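Local coordinates for chitinase (Chromobacterium violaceum, PDB 4TXG), which probably hydrolyses the glycosidic bonds of chitin, as a member of glycoside hydrolase family 18 that also carries a family 5/12 carbohydrate-binding module, at residues 186-191 and 199-204; 259-264 and 269-274; 384-389 and 446-451; 434-437 and 442-445. All coordinates share one frame; numbering follows the deposited sequence.

Contact 1: residues 186-191 and 199-204; sequences INYAFA and LSVNET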
loop_
_atom_site.group_PDB
_atom_site.type_symbol
_atom_site.label_atom_id
_atom_site.label_comp_id
_atom_site.label_asym_id
_atom_site.label_seq_id
_atom_site.Cartn_x
_atom_site.Cartn_y
_atom_site.Cartn_z
ATOM N N ILE A 186 9.837 -9.136 -5.727
ATOM C CA ILE A 186 8.659 -9.953 -6.018
ATOM C C ILE A 186 7.966 -10.318 -4.718
ATOM O O ILE A 186 8.595 -10.846 -3.801
ATOM C CB ILE A 186 9.025 -11.243 -6.749
ATOM C CG1 ILE A 186 9.724 -10.935 -8.078
ATOM C CG2 ILE A 186 7.778 -12.129 -6.941
ATOM C CD1 ILE A 186 10.520 -12.133 -8.619
ATOM N N ASN A 187 6.673 -10.031 -4.652
ATOM C CA ASN A 187 5.854 -10.389 -3.502
ATOM C C ASN A 187 5.010 -11.608 -3.833
ATOM O O ASN A 187 4.240 -11.583 -4.791
ATOM C CB ASN A 187 4.927 -9.241 -3.108
ATOM C CG ASN A 187 5.656 -8.064 -2.489
ATOM O OD1 ASN A 187 6.802 -8.170 -2.066
ATOM N ND2 ASN A 187 4.966 -6.927 -2.420
ATOM N N TYR A 188 5.132 -12.662 -3.033
ATOM C CA TYR A 188 4.336 -13.865 -3.240
ATOM C C TYR A 188 3.014 -13.777 -2.491
ATOM O O TYR A 188 3.000 -13.615 -1.267
ATOM C CB TYR A 188 5.123 -15.092 -2.774
ATOM C CG TYR A 188 4.412 -16.412 -2.957
ATOM C CD1 TYR A 188 3.486 -16.872 -2.019
ATOM C CD2 TYR A 188 4.689 -17.212 -4.062
ATOM C CE1 TYR A 188 2.850 -18.106 -2.180
ATOM C CE2 TYR A 188 4.055 -18.423 -4.237
ATOM C CZ TYR A 188 3.141 -18.868 -3.295
ATOM O OH TYR A 188 2.529 -20.088 -3.472
ATOM N N ALA A 189 1.914 -13.923 -3.226
ATOM C CA ALA A 189 0.561 -13.807 -2.668
ATOM C C ALA A 189 -0.186 -15.135 -2.734
ATOM O O ALA A 189 -0.306 -15.694 -3.822
ATOM C CB ALA A 189 -0.220 -12.728 -3.442
ATOM N N PHE A 190 -0.709 -15.670 -1.624
ATOM C CA PHE A 190 -0.643 -15.124 -0.261
ATOM C C PHE A 190 -0.335 -16.202 0.763
ATOM O O PHE A 190 -0.802 -17.339 0.633
ATOM C CB PHE A 190 -1.981 -14.509 0.168
ATOM C CG PHE A 190 -2.263 -13.161 -0.411
ATOM C CD1 PHE A 190 -1.531 -12.058 -0.009
ATOM C CD2 PHE A 190 -3.300 -12.994 -1.311
ATOM C CE1 PHE A 190 -1.817 -10.809 -0.531
ATOM C CE2 PHE A 190 -3.590 -11.751 -1.838
ATOM C CZ PHE A 190 -2.843 -10.662 -1.441
ATOM N N ALA A 191 0.394 -15.832 1.813
ATOM C CA ALA A 191 0.347 -16.589 3.057
ATOM C C ALA A 191 -0.829 -16.076 3.898
ATOM O O ALA A 191 -1.398 -15.020 3.610
ATOM C CB ALA A 191 1.661 -16.468 3.831
ATOM N N LEU A 199 2.361 -17.846 10.517
ATOM C CA LEU A 199 2.403 -17.599 9.083
ATOM C C LEU A 199 2.337 -18.947 8.340
ATOM O O LEU A 199 3.097 -19.860 8.647
ATOM C CB LEU A 199 3.682 -16.818 8.749
ATOM C CG LEU A 199 3.849 -16.213 7.351
ATOM C CD1 LEU A 199 4.883 -15.107 7.407
ATOM C CD2 LEU A 199 4.263 -17.281 6.342
ATOM N N SER A 200 1.438 -19.079 7.365
ATOM C CA SER A 200 1.270 -20.372 6.692
ATOM C C SER A 200 0.948 -20.245 5.210
ATOM O O SER A 200 0.215 -19.349 4.809
ATOM C CB SER A 200 0.157 -21.183 7.374
ATOM O OG SER A 200 -0.064 -22.425 6.708
ATOM N N VAL A 201 1.487 -21.160 4.408
ATOM C CA VAL A 201 1.033 -21.329 3.030
ATOM C C VAL A 201 0.562 -22.772 2.835
ATOM O O VAL A 201 0.557 -23.280 1.713
ATOM C CB VAL A 201 2.149 -20.998 1.990
ATOM C CG1 VAL A 201 2.463 -19.485 1.971
ATOM C CG2 VAL A 201 3.407 -21.816 2.255
ATOM N N ASN A 202 0.164 -23.424 3.931
ATOM C CA ASN A 202 -0.208 -24.839 3.900
ATOM C C ASN A 202 0.894 -25.678 3.271
ATOM O O ASN A 202 0.623 -26.555 2.449
ATOM C CB ASN A 202 -1.513 -25.063 3.132
ATOM C CG ASN A 202 -2.729 -24.722 3.952
ATOM O OD1 ASN A 202 -3.154 -25.503 4.808
ATOM N ND2 ASN A 202 -3.296 -23.558 3.701
ATOM N N GLU A 203 2.133 -25.370 3.645
ATOM C CA GLU A 203 3.300 -26.057 3.110
ATOM C C GLU A 203 3.260 -27.579 3.312
ATOM O O GLU A 203 3.905 -28.312 2.569
ATOM C CB GLU A 203 4.574 -25.475 3.736
ATOM C CG GLU A 203 4.516 -25.288 5.257
ATOM C CD GLU A 203 4.220 -23.838 5.689
ATOM O OE1 GLU A 203 3.111 -23.320 5.411
ATOM O OE2 GLU A 203 5.102 -23.216 6.327
ATOM N N THR A 204 2.503 -28.056 4.299
ATOM C CA THR A 204 2.429 -29.491 4.555
ATOM C C THR A 204 1.275 -30.186 3.826
ATOM O O THR A 204 1.144 -31.410 3.892
ATOM C CB THR A 204 2.286 -29.789 6.063
ATOM O OG1 THR A 204 1.038 -29.271 6.536
ATOM C CG2 THR A 204 3.432 -29.162 6.840
#
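Val201 sets CG1 anti to its own carbonyl carbon (chi1 -69°), and this methyl reaches Ala191. Leu199 has CG anti to the backbone N (chi1 -169°), which brings CD2 to the same alanine. The CB of Ala191 therefore meets two branched side chains, with Val201 CG1 at 3.6 Å and Leu199 CD2 at 3.7 Å. The backbone is close here too: Ala191 CA lies 3.3 Å from Ser200 O. The ring of Tyr188 adds a looser touch, its CE1 4.4 Å from Val201 CG1, with the methyl approaching obliquely.

The two segments belong to a beta hairpin. Strand 185-193 is one of the parallel strands of the TIM barrel of family 18, and the short strand 199-200 turns back antiparallel to it. No hydrogen bond joins residues 186-191 to 199-204, and between these residues the contact is mainly apolar packing. A cis peptide bond precedes Phe190, whose CB points away from the second segment.

Beyond strand 199-200 the chain is fixed by its own side chains. Ser200 OG accepts from Asn202 N at 3.0 Å, an ST turn. Val201 N donates to Glu203 OE1 at 2.9 Å, approaching the oxygen almost in line with its bond to carbon. Leu199 also packs on Phe293 and Phe300 of helix 287-304, and Tyr188 meets the ring of Phe233 edge-to-face.

Contact 2: residues 259-264 and 269-274; sequences GGYFDA and VASGGF
Tyr261 and Val269 are an antiparallel hydrogen-bonded pair in the two-stranded ribbon of 261-262 and 268-269, within the family 18 region, with Val269 N donating to Tyr261 O at 2.7 Å and Tyr261 N to Val269 O at 3.2 Å.

The side chains of this pair run alongside each other. Tyr261 holds CG between its backbone N and carbonyl carbon (chi1 54°), which brings its ring beside Val269. Val269 CB sits over one face in a CH-pi contact, 4.0 Å from the ring centroid and nearer the margin than the middle. His192 also meets the tyrosine ring.

Of the paired backbone bonds, the one from Val269 N is almost straight at 173°. Gly260 CA lies 3.2 Å from Val269 O, a close passage of the two backbones. An inverse gamma turn centred on Ala270 carries the chain from the strand toward Gly272. There Gly272 N reaches Gly259 O at 2.9 Å from above the carbonyl plane, just before helix 273-278. Ser271 OG takes a weak hydrogen bond from Gly273 N, and lies 3.5 Å from Tyr261 CE2 in an oblique approach to the ring.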
loop_
_atom_site.group_PDB
_atom_site.type_symbol
_atom_site.label_atom_id
_atom_site.label_comp_id
_atom_site.label_asym_id
_atom_site.label_seq_id
_atom_site.Cartn_x
_atom_site.Cartn_y
_atom_site.Cartn_z
ATOM N N GLY A 259 -8.752 -12.307 7.390
ATOM C CA GLY A 259 -9.516 -12.739 8.552
ATOM C C GLY A 259 -9.877 -14.214 8.590
ATOM O O GLY A 259 -10.739 -14.625 9.355
ATOM N N GLY A 260 -9.214 -15.014 7.767
ATOM C CA GLY A 260 -9.510 -16.435 7.712
ATOM C C GLY A 260 -8.620 -17.096 6.685
ATOM O O GLY A 260 -7.668 -16.491 6.218
ATOM N N TYR A 261 -8.935 -18.334 6.327
ATOM C CA TYR A 261 -8.135 -19.058 5.342
ATOM C C TYR A 261 -8.979 -20.127 4.673
ATOM O O TYR A 261 -9.997 -20.554 5.216
ATOM C CB TYR A 261 -6.893 -19.679 5.992
ATOM C CG TYR A 261 -7.179 -20.557 7.191
ATOM C CD1 TYR A 261 -7.485 -21.907 7.041
ATOM C CD2 TYR A 261 -7.126 -20.035 8.478
ATOM C CE1 TYR A 261 -7.741 -22.705 8.138
ATOM C CE2 TYR A 261 -7.380 -20.821 9.576
ATOM C CZ TYR A 261 -7.682 -22.155 9.403
ATOM O OH TYR A 261 -7.935 -22.927 10.511
ATOM N N PHE A 262 -8.564 -20.549 3.487
ATOM C CA PHE A 262 -9.328 -21.535 2.734
ATOM C C PHE A 262 -8.890 -22.947 3.089
ATOM O O PHE A 262 -7.707 -23.185 3.324
ATOM C CB PHE A 262 -9.178 -21.280 1.235
ATOM C CG PHE A 262 -9.823 -20.014 0.786
ATOM C CD1 PHE A 262 -11.192 -19.960 0.585
ATOM C CD2 PHE A 262 -9.073 -18.866 0.590
ATOM C CE1 PHE A 262 -11.805 -18.785 0.186
ATOM C CE2 PHE A 262 -9.678 -17.686 0.188
ATOM C CZ PHE A 262 -11.047 -17.650 -0.013
ATOM N N ASP A 263 -9.840 -23.877 3.149
ATOM C CA ASP A 263 -9.495 -25.261 3.452
ATOM C C ASP A 263 -9.265 -26.051 2.167
ATOM O O ASP A 263 -9.317 -25.493 1.070
ATOM C CB ASP A 263 -10.566 -25.936 4.328
ATOM C CG ASP A 263 -11.928 -26.060 3.646
ATOM O OD1 ASP A 263 -12.037 -25.901 2.411
ATOM O OD2 ASP A 263 -12.911 -26.339 4.365
ATOM N N ALA A 264 -9.018 -27.349 2.317
ATOM C CA ALA A 264 -8.690 -28.220 1.190
ATOM C C ALA A 264 -9.821 -28.312 0.162
ATOM O O ALA A 264 -9.582 -28.608 -1.009
ATOM C CB ALA A 264 -8.329 -29.607 1.697
ATOM N N VAL A 269 -12.482 -20.811 6.195
ATOM C CA VAL A 269 -12.578 -20.969 7.644
ATOM C C VAL A 269 -12.507 -19.587 8.294
ATOM O O VAL A 269 -11.516 -18.876 8.129
ATOM C CB VAL A 269 -11.441 -21.868 8.201
ATOM C CG1 VAL A 269 -11.548 -22.002 9.711
ATOM C CG2 VAL A 269 -11.471 -23.244 7.546
ATOM N N ALA A 270 -13.562 -19.194 9.003
ATOM C CA ALA A 270 -13.627 -17.854 9.592
ATOM C C ALA A 270 -12.921 -17.835 10.942
ATOM O O ALA A 270 -13.559 -17.760 11.991
ATOM C CB ALA A 270 -15.081 -17.396 9.736
ATOM N N SER A 271 -11.596 -17.896 10.897
ATOM C CA SER A 271 -10.761 -18.033 12.088
ATOM C C SER A 271 -10.476 -16.706 12.797
ATOM O O SER A 271 -10.169 -16.687 13.989
ATOM C CB SER A 271 -9.435 -18.688 11.704
ATOM O OG SER A 271 -8.694 -17.821 10.850
ATOM N N GLY A 272 -10.543 -15.606 12.057
ATOM C CA GLY A 272 -10.238 -14.294 12.612
ATOM C C GLY A 272 -8.941 -13.714 12.067
ATOM O O GLY A 272 -8.756 -12.497 12.063
ATOM N N GLY A 273 -8.043 -14.584 11.610
ATOM C CA GLY A 273 -6.785 -14.159 11.005
ATOM C C GLY A 273 -6.035 -13.086 11.775
ATOM O O GLY A 273 -5.791 -13.221 12.971
ATOM N N PHE A 274 -5.670 -12.013 11.080
ATOM C CA PHE A 274 -4.974 -10.887 11.699
ATOM C C PHE A 274 -5.750 -10.261 12.862
ATOM O O PHE A 274 -5.153 -9.774 13.813
ATOM C CB PHE A 274 -4.696 -9.800 10.649
ATOM C CG PHE A 274 -3.432 -10.010 9.859
ATOM C CD1 PHE A 274 -2.194 -9.794 10.439
ATOM C CD2 PHE A 274 -3.486 -10.376 8.524
ATOM C CE1 PHE A 274 -1.026 -9.967 9.711
ATOM C CE2 PHE A 274 -2.317 -10.550 7.790
ATOM C CZ PHE A 274 -1.094 -10.345 8.382
#

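Contact 3: residues 384-389 and 446-451; sequences QGLKYL and HYYRGG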
loop_
_atom_site.group_PDB
_atom_site.type_symbol
_atom_site.label_atom_id
_atom_site.label_comp_id
_atom_site.label_asym_id
_atom_site.label_seq_id
_atom_site.Cartn_x
_atom_site.Cartn_y
_atom_site.Cartn_z
ATOM N N GLN A 384 1.122 5.377 13.068
ATOM C CA GLN A 384 2.327 5.355 13.885
ATOM C C GLN A 384 3.268 4.199 13.514
ATOM O O GLN A 384 4.483 4.306 13.678
ATOM C CB GLN A 384 1.942 5.263 15.367
ATOM C CG GLN A 384 1.214 6.505 15.911
ATOM C CD GLN A 384 -0.293 6.384 15.854
ATOM O OE1 GLN A 384 -0.860 6.023 14.817
ATOM N NE2 GLN A 384 -0.962 6.690 16.974
ATOM N N GLY A 385 2.701 3.118 12.985
ATOM C CA GLY A 385 3.473 1.941 12.618
ATOM C C GLY A 385 4.436 2.108 11.445
ATOM O O GLY A 385 5.267 1.237 11.214
ATOM N N LEU A 386 4.334 3.215 10.710
ATOM C CA LEU A 386 5.211 3.434 9.555
ATOM C C LEU A 386 6.704 3.365 9.897
ATOM O O LEU A 386 7.511 2.944 9.069
ATOM C CB LEU A 386 4.911 4.787 8.902
ATOM C CG LEU A 386 3.554 4.892 8.191
ATOM C CD1 LEU A 386 3.358 6.302 7.652
ATOM C CD2 LEU A 386 3.464 3.886 7.057
ATOM N N LYS A 387 7.068 3.753 11.118
ATOM C CA LYS A 387 8.475 3.800 11.497
ATOM C C LYS A 387 9.134 2.413 11.501
ATOM O O LYS A 387 10.353 2.315 11.467
ATOM C CB LYS A 387 8.644 4.448 12.876
ATOM C CG LYS A 387 8.010 3.648 14.002
ATOM C CD LYS A 387 7.989 4.411 15.339
ATOM C CE LYS A 387 9.380 4.630 15.896
ATOM N NZ LYS A 387 9.343 5.101 17.316
ATOM N N TYR A 388 8.335 1.347 11.535
ATOM C CA TYR A 388 8.895 -0.007 11.576
ATOM C C TYR A 388 9.117 -0.619 10.195
ATOM O O TYR A 388 9.726 -1.681 10.078
ATOM C CB TYR A 388 7.983 -0.922 12.405
ATOM C CG TYR A 388 7.791 -0.389 13.805
ATOM C CD1 TYR A 388 8.868 -0.302 14.682
ATOM C CD2 TYR A 388 6.549 0.055 14.239
ATOM C CE1 TYR A 388 8.715 0.202 15.961
ATOM C CE2 TYR A 388 6.389 0.570 15.527
ATOM C CZ TYR A 388 7.478 0.634 16.376
ATOM O OH TYR A 388 7.337 1.138 17.656
ATOM N N LEU A 389 8.615 0.043 9.155
ATOM C CA LEU A 389 8.563 -0.558 7.832
ATOM C C LEU A 389 9.706 -0.109 6.933
ATOM O O LEU A 389 9.946 1.091 6.756
ATOM C CB LEU A 389 7.228 -0.223 7.155
ATOM C CG LEU A 389 6.013 -0.691 7.947
ATOM C CD1 LEU A 389 4.722 -0.162 7.322
ATOM C CD2 LEU A 389 5.997 -2.213 8.002
ATOM N N HIS A 446 1.059 11.661 -0.823
ATOM C CA HIS A 446 1.324 12.787 0.060
ATOM C C HIS A 446 0.895 12.500 1.492
ATOM O O HIS A 446 1.522 12.998 2.438
ATOM C CB HIS A 446 0.657 14.044 -0.491
ATOM C CG HIS A 446 1.463 14.679 -1.581
ATOM N ND1 HIS A 446 2.703 15.224 -1.344
ATOM C CD2 HIS A 446 1.242 14.783 -2.913
ATOM C CE1 HIS A 446 3.204 15.678 -2.485
ATOM N NE2 HIS A 446 2.337 15.430 -3.446
ATOM N N TYR A 447 -0.131 11.671 1.662
ATOM C CA TYR A 447 -0.482 11.212 3.003
ATOM C C TYR A 447 0.716 10.490 3.643
ATOM O O TYR A 447 1.108 10.788 4.777
ATOM C CB TYR A 447 -1.717 10.274 2.974
ATOM C CG TYR A 447 -1.921 9.551 4.293
ATOM C CD1 TYR A 447 -1.260 8.354 4.560
ATOM C CD2 TYR A 447 -2.738 10.085 5.292
ATOM C CE1 TYR A 447 -1.409 7.710 5.771
ATOM C CE2 TYR A 447 -2.892 9.433 6.507
ATOM C CZ TYR A 447 -2.218 8.244 6.736
ATOM O OH TYR A 447 -2.364 7.566 7.949
ATOM N N TYR A 448 1.294 9.538 2.921
ATOM C CA TYR A 448 2.340 8.703 3.518
ATOM C C TYR A 448 3.641 9.469 3.768
ATOM O O TYR A 448 4.431 9.077 4.627
ATOM C CB TYR A 448 2.576 7.447 2.654
ATOM C CG TYR A 448 1.454 6.458 2.924
ATOM C CD1 TYR A 448 1.443 5.707 4.090
ATOM C CD2 TYR A 448 0.378 6.328 2.051
ATOM C CE1 TYR A 448 0.401 4.841 4.385
ATOM C CE2 TYR A 448 -0.677 5.454 2.337
ATOM C CZ TYR A 448 -0.651 4.711 3.503
ATOM O OH TYR A 448 -1.685 3.839 3.820
ATOM N N ARG A 449 3.852 10.581 3.066
ATOM C CA ARG A 449 5.041 11.395 3.325
ATOM C C ARG A 449 5.000 12.079 4.688
ATOM O O ARG A 449 6.010 12.615 5.146
ATOM C CB ARG A 449 5.222 12.448 2.233
ATOM C CG ARG A 449 5.676 11.856 0.911
ATOM C CD ARG A 449 7.129 11.360 1.013
ATOM N NE ARG A 449 8.027 12.510 0.986
ATOM C CZ ARG A 449 8.541 13.073 2.062
ATOM N NH1 ARG A 449 8.283 12.566 3.261
ATOM N NH2 ARG A 449 9.322 14.130 1.943
ATOM N N GLY A 450 3.834 12.088 5.324
ATOM C CA GLY A 450 3.740 12.640 6.659
ATOM C C GLY A 450 4.660 11.904 7.615
ATOM O O GLY A 450 5.245 12.512 8.514
ATOM N N GLY A 451 4.805 10.594 7.414
ATOM C CA GLY A 451 5.573 9.773 8.340
ATOM C C GLY A 451 6.702 8.978 7.703
ATOM O O GLY A 451 7.348 8.178 8.382
#
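Leu386 and Tyr448 run nearly perpendicular, and the leucine comes to the edge of the tyrosine ring. Leu386 CD2 is near the ring plane, 4.0 Å from Tyr448 CD1. The other methyl, CD1, is 4.1 Å from Tyr448 CD1. Both branches of the leucine thus meet the same ring corner. Leu386 CG is anti to the carbonyl carbon (chi1 -69°), and its CB points at the opposite segment. Tyr448 CG is likewise anti to its carbonyl carbon (chi1 -77°), and the ring presents its CD1 edge to the leucine.

Leu386 CD1 also meets the main chain of Gly451, with CA at 4.2 Å.

The contact joins the 3-10 segment 384-388, just before barrel strand 391-395, to residues 446-451, on helix 441-448 and the residues that follow. It lies in the TIM barrel of family 18, on the layer packed outside the strands. Leu386 also rests on Val392 of strand 391-395, while Tyr448 spans the parallel strands 365-371 and 391-395 through Val370 and Val394.

No hydrogen bond links the two segments. The buried hydroxyl of Tyr448 is satisfied by Pro371 O. One face of the Tyr448 ring is covered by its neighbour: Tyr447 CD1 stands 3.5 Å off the ring plane, centred on it. Gly450 N bonds to Tyr447 O and Gly451 N to Tyr448 O, while Ser764 and Ser767 hydrogen-bond to Tyr447 O and Gly450 O.

Contact 4: residues 434-437 and 442-445; sequences GNIG and DWAY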
loop_
_atom_site.group_PDB
_atom_site.type_symbol
_atom_site.label_atom_id
_atom_site.label_comp_id
_atom_site.label_asym_id
_atom_site.label_seq_id
_atom_site.Cartn_x
_atom_site.Cartn_y
_atom_site.Cartn_z
ATOM N N GLY A 434 -11.037 22.653 1.768
ATOM C CA GLY A 434 -10.125 23.459 0.968
ATOM C C GLY A 434 -9.925 22.984 -0.462
ATOM O O GLY A 434 -8.821 23.078 -1.005
ATOM N N ASN A 435 -10.999 22.476 -1.056
ATOM C CA ASN A 435 -11.003 21.920 -2.412
ATOM C C ASN A 435 -9.938 20.863 -2.679
ATOM O O ASN A 435 -9.412 20.752 -3.791
ATOM C CB ASN A 435 -10.880 23.031 -3.435
ATOM C CG ASN A 435 -12.171 23.801 -3.582
ATOM O OD1 ASN A 435 -12.319 24.876 -3.012
ATOM N ND2 ASN A 435 -13.135 23.228 -4.314
ATOM N N ILE A 436 -9.649 20.071 -1.656
ATOM C CA ILE A 436 -8.793 18.908 -1.814
ATOM C C ILE A 436 -9.644 17.664 -2.028
ATOM O O ILE A 436 -10.430 17.295 -1.160
ATOM C CB ILE A 436 -7.889 18.717 -0.591
ATOM C CG1 ILE A 436 -6.941 19.925 -0.472
ATOM C CG2 ILE A 436 -7.105 17.398 -0.691
ATOM C CD1 ILE A 436 -5.898 19.787 0.601
ATOM N N GLY A 437 -9.499 17.031 -3.191
ATOM C CA GLY A 437 -10.138 15.743 -3.441
ATOM C C GLY A 437 -9.133 14.625 -3.211
ATOM O O GLY A 437 -7.991 14.752 -3.631
ATOM N N ASP A 442 -1.922 10.574 -6.109
ATOM C CA ASP A 442 -1.130 11.718 -5.656
ATOM C C ASP A 442 -1.463 12.047 -4.202
ATOM O O ASP A 442 -0.554 12.325 -3.406
ATOM C CB ASP A 442 -1.381 12.927 -6.573
ATOM C CG ASP A 442 -0.576 14.152 -6.185
ATOM O OD1 ASP A 442 0.577 14.303 -6.653
ATOM O OD2 ASP A 442 -1.111 14.993 -5.429
ATOM N N TRP A 443 -2.748 11.983 -3.844
ATOM C CA TRP A 443 -3.154 12.321 -2.474
ATOM C C TRP A 443 -2.596 11.285 -1.505
ATOM O O TRP A 443 -2.045 11.630 -0.451
ATOM C CB TRP A 443 -4.690 12.406 -2.331
ATOM C CG TRP A 443 -5.093 12.736 -0.910
ATOM C CD1 TRP A 443 -5.287 13.977 -0.377
ATOM C CD2 TRP A 443 -5.296 11.802 0.159
ATOM N NE1 TRP A 443 -5.615 13.875 0.960
ATOM C CE2 TRP A 443 -5.629 12.547 1.311
ATOM C CE3 TRP A 443 -5.248 10.402 0.248
ATOM C CZ2 TRP A 443 -5.902 11.947 2.543
ATOM C CZ3 TRP A 443 -5.508 9.799 1.475
ATOM C CH2 TRP A 443 -5.834 10.575 2.610
ATOM N N ALA A 444 -2.732 10.010 -1.866
ATOM C CA ALA A 444 -2.255 8.924 -1.012
ATOM C C ALA A 444 -0.745 8.994 -0.794
ATOM O O ALA A 444 -0.259 8.773 0.313
ATOM C CB ALA A 444 -2.642 7.577 -1.611
ATOM N N TYR A 445 0.008 9.269 -1.858
ATOM C CA TYR A 445 1.449 9.448 -1.716
ATOM C C TYR A 445 1.744 10.539 -0.684
ATOM O O TYR A 445 2.572 10.373 0.224
ATOM C CB TYR A 445 2.086 9.809 -3.062
ATOM C CG TYR A 445 3.454 10.435 -2.922
ATOM C CD1 TYR A 445 4.569 9.663 -2.590
ATOM C CD2 TYR A 445 3.630 11.800 -3.110
ATOM C CE1 TYR A 445 5.820 10.240 -2.452
ATOM C CE2 TYR A 445 4.885 12.379 -2.979
ATOM C CZ TYR A 445 5.966 11.599 -2.645
ATOM O OH TYR A 445 7.210 12.188 -2.503
#
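Ile436 and Trp443 make the apolar part of this contact. The isoleucine meets the indole crosswise. Ile436 CG2 is 3.9 Å from Trp443 CD1 and 4.2 Å from Trp443 NE1, so the methyl meets the five-membered part of the indole, obliquely. Ile436 has CG2 anti to its backbone N, which leads this branch, and not CG1, to the indole. Trp443 CG is likewise anti to the backbone N (chi1 179°), carrying the indole out toward the loop.

A looser van der Waals touch involves the main chain: Gly437 O is 4.3 Å from Trp443 CB.

The polar groups bond outside the two segments. Trp443 NE1 donates to Ser702 O, which fixes the rotation of the buried indole. Gly437 O accepts from both Asn726 ND2 and Asn440 ND2. Trp443 N donates to the OD1 of Asn440, just ahead of helix 441-448, so the asparagine side chain joins the loop carbonyl to the first turn of the helix.

Here a loop folds back on the helix it leads into, where the TIM-barrel part of family 18 meets the Chitinase C region that supplies Ser702 and Asn726.

How the contacts relate
All four contacts lie in the family 18 region. Contacts 1, 3 and 4 are buried, while contact 2 is only partly so. Contacts 1 and 2 have centres about 13 Å apart but do not touch, their nearest atoms being about 4 Å apart; contact 4 lies across the chain's centre from both. Contacts 3 and 4 share helix 441-448: contact 4 uses its earlier residues, contact 3 its later ones, and contact 4 is nested inside the loop that contact 3 closes. Backbone hydrogen bonds cross between segments in contact 2 alone, which adds a CH-pi contact. The others rest on apolar packing, mainly aliphatic in contact 1, aliphatic against aromatic in contacts 3 and 4.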